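PDB 2PEB: putative dioxygenase from Nostoc punctiforme, which is a zinc-bound member of the dopa 4,5-dioxygenase family and probably catalyses the ring-opening oxidation of a catechol such as dopa, although its substrate is not established. Local coordinates for residues 82-87 with 98-103; 10-15 with 61-66; 14-19 with 78-83; 51-56 with 104-109. All blocks are in the same frame, centred on the assembly; numbering follows the deposited sequence.

Interaction 1: residues 82-87 with 98-103; sequences ILVHPE and YSLWLG. With ZN (zinc ion), chain C; EDO (1,2-ethanediol), chain I; EDO (1,2-ethanediol), chain F.
Strands 82-87 and 100-102 pair antiparallel at one side of the five-stranded sheet, a buried contact in which Ile82 and Val84 form hydrogen-bonded pairs with Leu102 and Leu100. Four backbone bonds lace them, the straightest from Leu102 N to Ile82 O (2.8 Å, 174° at the hydrogen). On one face Leu83 lies against Trp101: Leu83 CB sits over the six-membered ring of Trp101, 3.8 Å from the centroid, and Leu83 CD1 covers the same face toward the rim, 3.6 Å from Trp101 CE2. A broad flat indole suits this place because it can take both carbons at once. On the other face the branched Val84 and Leu100 lie side by side, Val84 CB 3.8 Å from Leu100 CD1. His85 gives NE2 to zinc at 2.2 Å and donates from ND1 to Pro86 O at 2.8 Å; the two bonds together fix the ring's rotation. Strand 11-18, bearing His13 and His15, flanks 82-87, helix 66-76 packs on Ile82 and Leu102, and Leu100 packs on Leu102 of the second subunit and Leu102 on its Leu100.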
loop_
_atom_site.group_PDB
_atom_site.type_symbol
_atom_site.label_atom_id
_atom_site.label_comp_id
_atom_site.label_asym_id
_atom_site.label_seq_id
_atom_site.Cartn_x
_atom_site.Cartn_y
_atom_site.Cartn_z
ATOM N N ILE A 82 -6.788 1.397 -5.986
ATOM C CA ILE A 82 -6.471 -0.012 -5.950
ATOM C C ILE A 82 -6.275 -0.458 -4.517
ATOM O O ILE A 82 -5.461 0.048 -3.771
ATOM C CB ILE A 82 -5.204 -0.352 -6.793
ATOM C CG1 ILE A 82 -5.380 0.060 -8.234
ATOM C CG2 ILE A 82 -4.889 -1.805 -6.801
ATOM C CD1 ILE A 82 -4.136 -0.129 -9.030
ATOM N N LEU A 83 -7.124 -1.385 -4.120
ATOM C CA LEU A 83 -6.959 -2.137 -2.922
ATOM C C LEU A 83 -6.068 -3.348 -3.104
ATOM O O LEU A 83 -6.270 -4.162 -4.013
ATOM C CB LEU A 83 -8.327 -2.633 -2.485
ATOM C CG LEU A 83 -8.353 -3.568 -1.277
ATOM C CD1 LEU A 83 -7.987 -2.796 -0.002
ATOM C CD2 LEU A 83 -9.744 -4.219 -1.085
ATOM N N VAL A 84 -5.073 -3.500 -2.256
ATOM C CA VAL A 84 -4.319 -4.737 -2.183
ATOM C C VAL A 84 -4.470 -5.374 -0.789
ATOM O O VAL A 84 -4.259 -4.738 0.203
ATOM C CB VAL A 84 -2.815 -4.571 -2.515
ATOM C CG1 VAL A 84 -2.069 -5.957 -2.408
ATOM C CG2 VAL A 84 -2.621 -3.897 -3.911
ATOM N N HIS A 85 -4.877 -6.632 -0.744
ATOM C CA HIS A 85 -5.097 -7.313 0.506
ATOM C C HIS A 85 -4.440 -8.676 0.459
ATOM O O HIS A 85 -4.310 -9.275 -0.597
ATOM C CB HIS A 85 -6.590 -7.355 0.924
ATOM C CG HIS A 85 -7.441 -8.312 0.147
ATOM N ND1 HIS A 85 -7.388 -9.670 0.357
ATOM C CD2 HIS A 85 -8.388 -8.119 -0.808
ATOM C CE1 HIS A 85 -8.225 -10.280 -0.478
ATOM N NE2 HIS A 85 -8.856 -9.362 -1.185
ATOM N N PRO A 86 -3.976 -9.137 1.612
ATOM C CA PRO A 86 -3.441 -10.473 1.736
ATOM C C PRO A 86 -4.552 -11.471 1.851
ATOM O O PRO A 86 -5.722 -11.091 2.021
ATOM C CB PRO A 86 -2.645 -10.396 3.027
ATOM C CG PRO A 86 -3.414 -9.410 3.835
ATOM C CD PRO A 86 -3.937 -8.429 2.926
ATOM N N GLU A 87 -4.161 -12.732 1.703
ATOM C CA GLU A 87 -5.057 -13.850 1.909
ATOM C C GLU A 87 -4.451 -14.691 2.997
ATOM O O GLU A 87 -3.470 -15.387 2.761
ATOM C CB GLU A 87 -5.202 -14.652 0.619
ATOM C CG GLU A 87 -5.854 -13.855 -0.451
ATOM C CD GLU A 87 -5.837 -14.550 -1.783
ATOM O OE1 GLU A 87 -4.737 -14.875 -2.290
ATOM O OE2 GLU A 87 -6.932 -14.754 -2.341
ATOM N N TYR A 98 -5.621 -5.543 7.238
ATOM C CA TYR A 98 -4.338 -5.952 6.740
ATOM C C TYR A 98 -4.085 -5.420 5.354
ATOM O O TYR A 98 -3.093 -5.812 4.754
ATOM C CB TYR A 98 -4.171 -7.493 6.723
ATOM C CG TYR A 98 -4.354 -8.207 8.028
ATOM C CD1 TYR A 98 -4.003 -7.613 9.244
ATOM C CD2 TYR A 98 -4.851 -9.494 8.050
ATOM C CE1 TYR A 98 -4.129 -8.291 10.423
ATOM C CE2 TYR A 98 -4.988 -10.180 9.223
ATOM C CZ TYR A 98 -4.656 -9.556 10.405
ATOM O OH TYR A 98 -4.814 -10.234 11.552
ATOM N N SER A 99 -4.956 -4.579 4.825
ATOM C CA SER A 99 -4.876 -4.197 3.444
ATOM C C SER A 99 -4.084 -2.893 3.292
ATOM O O SER A 99 -3.695 -2.273 4.301
ATOM C CB SER A 99 -6.297 -4.039 2.856
ATOM O OG SER A 99 -7.069 -3.210 3.696
ATOM N N LEU A 100 -3.832 -2.515 2.056
ATOM C CA LEU A 100 -3.277 -1.209 1.721
ATOM C C LEU A 100 -4.004 -0.666 0.515
ATOM O O LEU A 100 -4.601 -1.442 -0.249
ATOM C CB LEU A 100 -1.781 -1.336 1.417
ATOM C CG LEU A 100 -1.346 -2.114 0.203
ATOM C CD1 LEU A 100 -1.549 -1.303 -1.093
ATOM C CD2 LEU A 100 0.134 -2.587 0.425
ATOM N N TRP A 101 -3.833 0.631 0.283
ATOM C CA TRP A 101 -4.501 1.334 -0.792
ATOM C C TRP A 101 -3.507 2.139 -1.587
ATOM O O TRP A 101 -2.631 2.787 -0.992
ATOM C CB TRP A 101 -5.569 2.273 -0.273
ATOM C CG TRP A 101 -6.822 1.609 0.061
ATOM C CD1 TRP A 101 -7.206 1.211 1.296
ATOM C CD2 TRP A 101 -7.891 1.288 -0.831
ATOM N NE1 TRP A 101 -8.447 0.650 1.241
ATOM C CE2 TRP A 101 -8.906 0.706 -0.053
ATOM C CE3 TRP A 101 -8.110 1.475 -2.206
ATOM C CZ2 TRP A 101 -10.105 0.275 -0.594
ATOM C CZ3 TRP A 101 -9.316 1.056 -2.737
ATOM C CH2 TRP A 101 -10.295 0.463 -1.933
ATOM N N LEU A 102 -3.663 2.049 -2.901
ATOM C CA LEU A 102 -3.023 2.940 -3.853
ATOM C C LEU A 102 -4.108 3.893 -4.337
ATOM O O LEU A 102 -5.192 3.460 -4.675
ATOM C CB LEU A 102 -2.439 2.146 -5.012
ATOM C CG LEU A 102 -1.697 0.849 -4.677
ATOM C CD1 LEU A 102 -1.141 0.300 -5.977
ATOM C CD2 LEU A 102 -0.601 1.062 -3.650
ATOM N N GLY A 103 -3.820 5.190 -4.336
ATOM C CA GLY A 103 -4.797 6.198 -4.698
ATOM C C GLY A 103 -5.603 6.539 -3.473
ATOM O O GLY A 103 -5.066 6.636 -2.364
HETATM ZN ZN ZN C . -9.862 -9.963 -3.035
HETATM C C1 EDO I . -1.114 7.484 -3.607
HETATM O O1 EDO I . -1.535 6.186 -3.162
HETATM C C2 EDO I . -1.256 8.445 -2.457
HETATM O O2 EDO I . -2.529 8.206 -1.849
HETATM C C1 EDO F . -7.238 -0.321 5.027
HETATM O O1 EDO F . -7.143 1.104 5.008
HETATM C C2 EDO F . -6.062 -0.802 5.833
HETATM O O2 EDO F . -4.879 -0.155 5.322
#

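Interaction 2: residues 10-15 with 61-66; sequences AGFHAH and FLPNQF. With ZN (zinc ion), chain C.
The Phe12 ring is covered on one face by Phe66, whose CD1 stands 3.4 Å above the plane over the ring centre, while Pro63 CA lies at its edge, in plane. The planes of Phe12 and Phe66 meet at 39°, with Phe12 CZ 3.5 Å from Phe66 CD1. Phe61 completes the cluster: its plane is near parallel to that of Phe12, but the rings are slid apart with centroids 5.8 Å from each other. Instead Phe61 CE2 reaches Phe12 CB at 3.4 Å, and the carbonyl O of Phe12 lies over one Phe61 face, toward the rim. In Phe61, chi1 of 46° sets CG between the backbone N and the carbonyl carbon. Flat rings suit the site because they can lie against one another, as Phe66 does over the Phe12 face. Two backbone bonds, Phe12 N to Phe61 O at 2.9 Å and Phe61 N to Phe12 O at 3.0 Å, make Phe12 and Phe61 an antiparallel hydrogen-bonded pair. Beyond it, Pro63 CD rests 3.4 Å from Ala10 O. His13 and His15 bind zinc through ND1 and NE2. Strand 82-87 flanks strand 11-18, with Pro86 touching Phe12, and Phe66, starting helix 66-76, meets Phe66 of the second subunit.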
loop_
_atom_site.group_PDB
_atom_site.type_symbol
_atom_site.label_atom_id
_atom_site.label_comp_id
_atom_site.label_asym_id
_atom_site.label_seq_id
_atom_site.Cartn_x
_atom_site.Cartn_y
_atom_site.Cartn_z
ATOM N N ALA A 10 -0.736 -16.279 2.379
ATOM C CA ALA A 10 -0.695 -17.292 1.296
ATOM C C ALA A 10 -0.665 -16.673 -0.102
ATOM O O ALA A 10 -0.397 -17.364 -1.118
ATOM C CB ALA A 10 -1.909 -18.215 1.426
ATOM N N GLY A 11 -0.971 -15.390 -0.181
ATOM C CA GLY A 11 -1.111 -14.709 -1.440
ATOM C C GLY A 11 -1.714 -13.371 -1.269
ATOM O O GLY A 11 -2.027 -12.953 -0.156
ATOM N N PHE A 12 -1.893 -12.672 -2.384
ATOM C CA PHE A 12 -2.512 -11.355 -2.408
ATOM C C PHE A 12 -3.521 -11.202 -3.510
ATOM O O PHE A 12 -3.450 -11.879 -4.547
ATOM C CB PHE A 12 -1.480 -10.221 -2.563
ATOM C CG PHE A 12 -0.472 -10.194 -1.478
ATOM C CD1 PHE A 12 0.686 -10.943 -1.586
ATOM C CD2 PHE A 12 -0.652 -9.391 -0.363
ATOM C CE1 PHE A 12 1.643 -10.938 -0.577
ATOM C CE2 PHE A 12 0.297 -9.389 0.670
ATOM C CZ PHE A 12 1.462 -10.156 0.542
ATOM N N HIS A 13 -4.490 -10.332 -3.263
ATOM C CA HIS A 13 -5.349 -9.782 -4.309
ATOM C C HIS A 13 -5.121 -8.325 -4.463
ATOM O O HIS A 13 -4.985 -7.617 -3.482
ATOM C CB HIS A 13 -6.801 -9.900 -3.899
ATOM C CG HIS A 13 -7.376 -11.259 -4.043
ATOM N ND1 HIS A 13 -8.702 -11.518 -3.772
ATOM C CD2 HIS A 13 -6.831 -12.426 -4.461
ATOM C CE1 HIS A 13 -8.938 -12.803 -3.998
ATOM N NE2 HIS A 13 -7.829 -13.371 -4.441
ATOM N N ALA A 14 -5.081 -7.862 -5.690
ATOM C CA ALA A 14 -5.368 -6.467 -6.042
ATOM C C ALA A 14 -6.784 -6.352 -6.634
ATOM O O ALA A 14 -7.177 -7.137 -7.481
ATOM C CB ALA A 14 -4.356 -5.972 -6.986
ATOM N N HIS A 15 -7.559 -5.407 -6.115
ATOM C CA HIS A 15 -8.876 -5.015 -6.648
ATOM C C HIS A 15 -8.695 -3.628 -7.282
ATOM O O HIS A 15 -8.360 -2.651 -6.601
ATOM C CB HIS A 15 -9.969 -5.082 -5.564
ATOM C CG HIS A 15 -10.213 -6.491 -5.072
ATOM N ND1 HIS A 15 -11.157 -7.313 -5.662
ATOM C CD2 HIS A 15 -9.644 -7.230 -4.089
ATOM C CE1 HIS A 15 -11.135 -8.497 -5.097
ATOM N NE2 HIS A 15 -10.271 -8.465 -4.103
ATOM N N PHE A 61 -2.223 -13.135 -6.939
ATOM C CA PHE A 61 -0.847 -13.577 -7.107
ATOM C C PHE A 61 -0.308 -14.185 -5.831
ATOM O O PHE A 61 -0.772 -13.874 -4.719
ATOM C CB PHE A 61 0.069 -12.465 -7.581
ATOM C CG PHE A 61 -0.100 -11.165 -6.855
ATOM C CD1 PHE A 61 -1.107 -10.257 -7.242
ATOM C CD2 PHE A 61 0.741 -10.786 -5.847
ATOM C CE1 PHE A 61 -1.282 -9.062 -6.599
ATOM C CE2 PHE A 61 0.568 -9.523 -5.207
ATOM C CZ PHE A 61 -0.428 -8.684 -5.587
ATOM N N LEU A 62 0.681 -15.038 -6.007
ATOM C CA LEU A 62 1.440 -15.608 -4.880
ATOM C C LEU A 62 2.359 -14.557 -4.248
ATOM O O LEU A 62 2.634 -13.540 -4.857
ATOM C CB LEU A 62 2.260 -16.807 -5.327
ATOM C CG LEU A 62 1.435 -18.050 -5.700
ATOM C CD1 LEU A 62 2.335 -19.112 -6.288
ATOM C CD2 LEU A 62 0.683 -18.583 -4.453
ATOM N N PRO A 63 2.797 -14.796 -3.003
ATOM C CA PRO A 63 3.640 -13.808 -2.331
ATOM C C PRO A 63 4.891 -13.390 -3.093
ATOM O O PRO A 63 5.283 -12.203 -2.962
ATOM C CB PRO A 63 3.947 -14.469 -1.000
ATOM C CG PRO A 63 2.723 -15.287 -0.738
ATOM C CD PRO A 63 2.482 -15.914 -2.106
ATOM N N ASN A 64 5.485 -14.295 -3.885
ATOM C CA ASN A 64 6.683 -13.966 -4.682
ATOM C C ASN A 64 6.490 -12.912 -5.813
ATOM O O ASN A 64 7.455 -12.491 -6.449
ATOM C CB ASN A 64 7.427 -15.202 -5.152
ATOM C CG ASN A 64 6.770 -15.906 -6.314
ATOM O OD1 ASN A 64 5.852 -15.422 -6.946
ATOM N ND2 ASN A 64 7.314 -17.070 -6.638
ATOM N N GLN A 65 5.263 -12.482 -6.054
ATOM C CA GLN A 65 4.983 -11.402 -6.984
ATOM C C GLN A 65 4.708 -10.046 -6.340
ATOM O O GLN A 65 4.536 -9.056 -7.042
ATOM C CB GLN A 65 3.770 -11.818 -7.826
ATOM C CG GLN A 65 3.982 -13.057 -8.663
ATOM C CD GLN A 65 5.121 -12.946 -9.658
ATOM O OE1 GLN A 65 5.047 -12.161 -10.635
ATOM N NE2 GLN A 65 6.179 -13.688 -9.413
ATOM N N PHE A 66 4.670 -9.993 -5.004
ATOM C CA PHE A 66 4.262 -8.811 -4.288
ATOM C C PHE A 66 5.201 -7.668 -4.627
ATOM O O PHE A 66 4.725 -6.565 -4.999
ATOM C CB PHE A 66 4.157 -9.086 -2.775
ATOM C CG PHE A 66 3.727 -7.933 -2.001
ATOM C CD1 PHE A 66 2.379 -7.679 -1.777
ATOM C CD2 PHE A 66 4.673 -7.058 -1.464
ATOM C CE1 PHE A 66 1.979 -6.596 -1.049
ATOM C CE2 PHE A 66 4.265 -5.968 -0.737
ATOM C CZ PHE A 66 2.911 -5.715 -0.532
HETATM ZN ZN ZN C . -9.862 -9.963 -3.035
#

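Interaction 3: residues 14-19 with 78-83; sequences AHVYFD and EGLDIL. With ZN (zinc ion), chain C.
Tyr17 and Leu83 lie side by side in the tight part of this contact, Leu83 CB meeting the tyrosine ring in its plane, 3.8 Å from Tyr17 CE2. Asp81 O lies at the same ring's edge, 3.4 Å from Tyr17 CD2, and also accepts the backbone N of Tyr17 at 3.1 Å. Tyrosine suits the place because its C-H edge packs against Leu83 CB and Asp81 O, while its OH is hydrogen-bonded to His52. An alanine here would probably leave His52 ND1 without that hydroxyl and open a gap beside Leu83 CB. Toward the zinc the strands are joined by a pair of bonds, His15 N to Leu83 O at 2.8 Å and a more bent return bond from Leu83 N to His15 O, 137° at the hydrogen. On the other face the slim Val16 sits beside Ile82, its CG1 3.7 Å from Leu80 CD1. The opposite end is looser. Beyond Tyr17 the backbones part, and a water bridges them, donating to Tyr17 O at 2.7 Å and accepting from Asp81 N at 2.8 Å. Asp81 OD1 turns to the backbone N of Ala104. Adjacent antiparallel strands here carry a three-histidine zinc site: His15 NE2 binds the ion at 1.9 Å, with His13 from its own strand and His85 from strand 82-87.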
loop_
_atom_site.group_PDB
_atom_site.type_symbol
_atom_site.label_atom_id
_atom_site.label_comp_id
_atom_site.label_asym_id
_atom_site.label_seq_id
_atom_site.Cartn_x
_atom_site.Cartn_y
_atom_site.Cartn_z
ATOM N N ALA A 14 -5.081 -7.862 -5.690
ATOM C CA ALA A 14 -5.368 -6.467 -6.042
ATOM C C ALA A 14 -6.784 -6.352 -6.634
ATOM O O ALA A 14 -7.177 -7.137 -7.481
ATOM C CB ALA A 14 -4.356 -5.972 -6.986
ATOM N N HIS A 15 -7.559 -5.407 -6.115
ATOM C CA HIS A 15 -8.876 -5.015 -6.648
ATOM C C HIS A 15 -8.695 -3.628 -7.282
ATOM O O HIS A 15 -8.360 -2.651 -6.601
ATOM C CB HIS A 15 -9.969 -5.082 -5.564
ATOM C CG HIS A 15 -10.213 -6.491 -5.072
ATOM N ND1 HIS A 15 -11.157 -7.313 -5.662
ATOM C CD2 HIS A 15 -9.644 -7.230 -4.089
ATOM C CE1 HIS A 15 -11.135 -8.497 -5.097
ATOM N NE2 HIS A 15 -10.271 -8.465 -4.103
ATOM N N VAL A 16 -8.829 -3.575 -8.603
ATOM C CA VAL A 16 -8.632 -2.356 -9.375
ATOM C C VAL A 16 -9.998 -1.807 -9.676
ATOM O O VAL A 16 -10.796 -2.418 -10.422
ATOM C CB VAL A 16 -7.844 -2.641 -10.674
ATOM C CG1 VAL A 16 -7.625 -1.352 -11.453
ATOM C CG2 VAL A 16 -6.495 -3.334 -10.387
ATOM N N TYR A 17 -10.325 -0.688 -9.033
ATOM C CA TYR A 17 -11.601 -0.041 -9.183
ATOM C C TYR A 17 -11.634 0.888 -10.393
ATOM O O TYR A 17 -10.619 1.488 -10.783
ATOM C CB TYR A 17 -11.987 0.701 -7.893
ATOM C CG TYR A 17 -12.051 -0.247 -6.728
ATOM C CD1 TYR A 17 -13.206 -0.960 -6.476
ATOM C CD2 TYR A 17 -10.942 -0.470 -5.886
ATOM C CE1 TYR A 17 -13.274 -1.885 -5.447
ATOM C CE2 TYR A 17 -11.013 -1.385 -4.816
ATOM C CZ TYR A 17 -12.201 -2.082 -4.610
ATOM O OH TYR A 17 -12.325 -3.014 -3.618
ATOM N N PHE A 18 -12.816 1.009 -10.974
ATOM C CA PHE A 18 -12.990 1.897 -12.117
ATOM C C PHE A 18 -14.448 2.305 -12.276
ATOM O O PHE A 18 -15.351 1.741 -11.673
ATOM C CB PHE A 18 -12.488 1.208 -13.404
ATOM C CG PHE A 18 -13.225 -0.053 -13.715
ATOM C CD1 PHE A 18 -14.412 -0.020 -14.438
ATOM C CD2 PHE A 18 -12.777 -1.274 -13.189
ATOM C CE1 PHE A 18 -15.121 -1.163 -14.668
ATOM C CE2 PHE A 18 -13.496 -2.414 -13.413
ATOM C CZ PHE A 18 -14.652 -2.369 -14.147
ATOM N N ASP A 19 -14.669 3.297 -13.125
ATOM C CA ASP A 19 -16.025 3.616 -13.583
ATOM C C ASP A 19 -15.975 3.752 -15.097
ATOM O O ASP A 19 -14.918 3.555 -15.686
ATOM C CB ASP A 19 -16.586 4.854 -12.879
ATOM C CG ASP A 19 -15.720 6.075 -13.037
ATOM O OD1 ASP A 19 -14.934 6.162 -13.988
ATOM O OD2 ASP A 19 -15.830 6.978 -12.187
ATOM N N GLU A 78 -2.080 4.922 -13.158
ATOM C CA GLU A 78 -2.706 5.993 -13.877
ATOM C C GLU A 78 -3.968 6.502 -13.181
ATOM O O GLU A 78 -5.015 6.696 -13.815
ATOM C CB GLU A 78 -3.052 5.534 -15.282
ATOM C CG GLU A 78 -1.875 5.321 -16.154
ATOM C CD GLU A 78 -2.306 5.151 -17.595
ATOM O OE1 GLU A 78 -2.742 6.162 -18.207
ATOM O OE2 GLU A 78 -2.225 4.009 -18.104
ATOM N N GLY A 79 -3.850 6.780 -11.893
ATOM C CA GLY A 79 -4.880 7.467 -11.169
ATOM C C GLY A 79 -5.985 6.580 -10.657
ATOM O O GLY A 79 -6.887 7.078 -9.996
ATOM N N LEU A 80 -5.922 5.284 -10.952
ATOM C CA LEU A 80 -6.934 4.342 -10.448
ATOM C C LEU A 80 -6.747 4.064 -8.959
ATOM O O LEU A 80 -5.624 4.061 -8.452
ATOM C CB LEU A 80 -6.820 3.018 -11.205
ATOM C CG LEU A 80 -7.146 3.118 -12.688
ATOM C CD1 LEU A 80 -6.814 1.762 -13.349
ATOM C CD2 LEU A 80 -8.614 3.528 -12.942
ATOM N N ASP A 81 -7.848 3.850 -8.253
ATOM C CA ASP A 81 -7.747 3.438 -6.855
ATOM C C ASP A 81 -7.684 1.922 -6.817
ATOM O O ASP A 81 -8.454 1.242 -7.546
ATOM C CB ASP A 81 -8.941 3.938 -6.049
ATOM C CG ASP A 81 -9.114 5.450 -6.151
ATOM O OD1 ASP A 81 -8.082 6.159 -6.056
ATOM O OD2 ASP A 81 -10.252 5.951 -6.350
ATOM N N ILE A 82 -6.788 1.397 -5.986
ATOM C CA ILE A 82 -6.471 -0.012 -5.950
ATOM C C ILE A 82 -6.275 -0.458 -4.517
ATOM O O ILE A 82 -5.461 0.048 -3.771
ATOM C CB ILE A 82 -5.204 -0.352 -6.793
ATOM C CG1 ILE A 82 -5.380 0.060 -8.234
ATOM C CG2 ILE A 82 -4.889 -1.805 -6.801
ATOM C CD1 ILE A 82 -4.136 -0.129 -9.030
ATOM N N LEU A 83 -7.124 -1.385 -4.120
ATOM C CA LEU A 83 -6.959 -2.137 -2.922
ATOM C C LEU A 83 -6.068 -3.348 -3.104
ATOM O O LEU A 83 -6.270 -4.162 -4.013
ATOM C CB LEU A 83 -8.327 -2.633 -2.485
ATOM C CG LEU A 83 -8.353 -3.568 -1.277
ATOM C CD1 LEU A 83 -7.987 -2.796 -0.002
ATOM C CD2 LEU A 83 -9.744 -4.219 -1.085
HETATM ZN ZN ZN C . -9.862 -9.963 -3.035
HETATM O O HOH W 1 -10.312 3.872 -9.664
#

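Interaction 4: residues 51-56 with 104-109; sequences PHPKGM and AALALN
Asn109 N donates to Pro51 O at 2.7 Å, tying two loop segments whose touching parts, 51-54 and 106-109, run end to end in directions 142° apart. The bond is nearly straight, 170° at the hydrogen, and the same Pro51 O has Leu108 CA 3.4 Å away. Pro53 meets both leucines: its CG wedges in 3.7 Å from Leu106 CB and 3.5 Å from Ala107 O, while Pro53 CD meets Leu108 CD2 at 4.1 Å. A rigid, apolar proline ring suits this surface position, touching two leucines from a fixed backbone. An alanine in its place would probably leave a gap beside Leu106 and Leu108, since the CG and CD that touch them would be gone. The segments are the loop leading into strand 55-61 and the one joining strand 100-102 to helix 110-115, where Asn109 is the N-cap of the helix, OD1 accepting from Phe112 N. Leu106 CD1 also reaches Lys54 CB at 4.1 Å, the aliphatic start of the lysine chain. Behind this layer Leu106 and Leu108 pack on Tyr17 and Trp101, and the His52 ring lies between Pro51 CG and CG of Met56 (selenomethionine).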
loop_
_atom_site.group_PDB
_atom_site.type_symbol
_atom_site.label_atom_id
_atom_site.label_comp_id
_atom_site.label_asym_id
_atom_site.label_seq_id
_atom_site.Cartn_x
_atom_site.Cartn_y
_atom_site.Cartn_z
ATOM N N PRO A 51 -18.406 -6.850 -1.213
ATOM C CA PRO A 51 -17.927 -5.752 -0.387
ATOM C C PRO A 51 -17.623 -4.465 -1.163
ATOM O O PRO A 51 -17.440 -3.412 -0.539
ATOM C CB PRO A 51 -16.632 -6.310 0.197
ATOM C CG PRO A 51 -16.133 -7.188 -0.831
ATOM C CD PRO A 51 -17.352 -7.856 -1.412
ATOM N N HIS A 52 -17.568 -4.555 -2.494
ATOM C CA HIS A 52 -16.968 -3.504 -3.358
ATOM C C HIS A 52 -17.930 -2.403 -3.730
ATOM O O HIS A 52 -19.048 -2.682 -4.206
ATOM C CB HIS A 52 -16.413 -4.118 -4.624
ATOM C CG HIS A 52 -15.427 -5.183 -4.330
ATOM N ND1 HIS A 52 -14.176 -4.911 -3.812
ATOM C CD2 HIS A 52 -15.530 -6.527 -4.397
ATOM C CE1 HIS A 52 -13.548 -6.052 -3.586
ATOM N NE2 HIS A 52 -14.347 -7.043 -3.934
ATOM N N PRO A 53 -17.507 -1.134 -3.519
ATOM C CA PRO A 53 -18.424 -0.035 -3.761
ATOM C C PRO A 53 -18.397 0.595 -5.144
ATOM O O PRO A 53 -19.039 1.627 -5.357
ATOM C CB PRO A 53 -17.953 0.996 -2.731
ATOM C CG PRO A 53 -16.565 0.854 -2.711
ATOM C CD PRO A 53 -16.248 -0.611 -2.942
ATOM N N LYS A 54 -17.672 -0.046 -6.062
ATOM C CA LYS A 54 -17.441 0.471 -7.386
ATOM C C LYS A 54 -17.109 -0.740 -8.271
ATOM O O LYS A 54 -16.676 -1.757 -7.768
ATOM C CB LYS A 54 -16.273 1.473 -7.317
ATOM C CG LYS A 54 -16.112 2.335 -8.525
ATOM C CD LYS A 54 -15.014 3.403 -8.340
ATOM C CE LYS A 54 -15.474 4.602 -7.507
ATOM N NZ LYS A 54 -14.611 5.807 -7.744
ATOM N N GLY A 55 -17.340 -0.636 -9.558
ATOM C CA GLY A 55 -16.856 -1.652 -10.460
ATOM C C GLY A 55 -15.366 -1.921 -10.259
ATOM O O GLY A 55 -14.591 -1.027 -9.887
HETATM N N MSE A 56 -14.983 -3.174 -10.475
HETATM C CA MSE A 56 -13.595 -3.597 -10.267
HETATM C C MSE A 56 -13.319 -4.864 -10.993
HETATM O O MSE A 56 -14.237 -5.490 -11.530
HETATM C CB MSE A 56 -13.185 -3.748 -8.767
HETATM C CG MSE A 56 -13.980 -4.800 -7.969
HETATM SE SE MSE A 56 -13.202 -6.540 -8.156
HETATM C CE MSE A 56 -14.658 -7.675 -7.532
ATOM N N ALA A 104 -6.892 6.715 -3.641
ATOM C CA ALA A 104 -7.715 7.173 -2.544
ATOM C C ALA A 104 -8.626 6.014 -2.143
ATOM O O ALA A 104 -9.288 5.417 -2.997
ATOM C CB ALA A 104 -8.510 8.432 -2.961
ATOM N N ALA A 105 -8.630 5.673 -0.860
ATOM C CA ALA A 105 -9.366 4.511 -0.391
ATOM C C ALA A 105 -10.851 4.680 -0.615
ATOM O O ALA A 105 -11.428 5.783 -0.489
ATOM C CB ALA A 105 -9.098 4.236 1.075
ATOM N N LEU A 106 -11.479 3.556 -0.924
ATOM C CA LEU A 106 -12.917 3.459 -0.948
ATOM C C LEU A 106 -13.419 2.765 0.296
ATOM O O LEU A 106 -12.663 2.109 1.019
ATOM C CB LEU A 106 -13.359 2.710 -2.202
ATOM C CG LEU A 106 -12.796 3.250 -3.514
ATOM C CD1 LEU A 106 -13.192 2.347 -4.700
ATOM C CD2 LEU A 106 -13.230 4.673 -3.774
ATOM N N ALA A 107 -14.711 2.921 0.538
ATOM C CA ALA A 107 -15.346 2.356 1.714
ATOM C C ALA A 107 -15.948 0.994 1.363
ATOM O O ALA A 107 -16.988 0.905 0.718
ATOM C CB ALA A 107 -16.412 3.294 2.258
ATOM N N LEU A 108 -15.313 -0.062 1.857
ATOM C CA LEU A 108 -15.742 -1.433 1.613
ATOM C C LEU A 108 -16.882 -1.830 2.554
ATOM O O LEU A 108 -16.924 -1.379 3.705
ATOM C CB LEU A 108 -14.567 -2.388 1.829
ATOM C CG LEU A 108 -13.238 -2.017 1.143
ATOM C CD1 LEU A 108 -12.184 -2.999 1.555
ATOM C CD2 LEU A 108 -13.388 -2.001 -0.379
ATOM N N ASN A 109 -17.783 -2.688 2.068
ATOM C CA ASN A 109 -18.783 -3.284 2.915
ATOM C C ASN A 109 -18.159 -4.510 3.624
ATOM O O ASN A 109 -18.148 -5.635 3.120
ATOM C CB ASN A 109 -20.069 -3.616 2.171
ATOM C CG ASN A 109 -21.102 -4.242 3.065
ATOM O OD1 ASN A 109 -20.841 -4.516 4.238
ATOM N ND2 ASN A 109 -22.296 -4.492 2.517
#

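In the fold
Interactions 1 and 3 are buried and share strand 82-87, which pairs with 100-102 on one side and with 11-18 on the other; both combine backbone pairing with an aromatic side chain against Leu83. Interaction 2 is partly buried, at the far end of strand 11-18, and relies on an aromatic cluster, two of whose rings touch the second subunit. Interaction 4 is a surface contact of two loops, with one backbone bond and proline-leucine packing. It joins interaction 3 through Tyr17 OH to His52 ND1 and Asp81 OD1 to Ala104 N, and interaction 1 through Trp101 against Leu106. Zinc links the first three: His85 comes from interaction 1, His13 from interaction 2, and His15 is common to interactions 2 and 3.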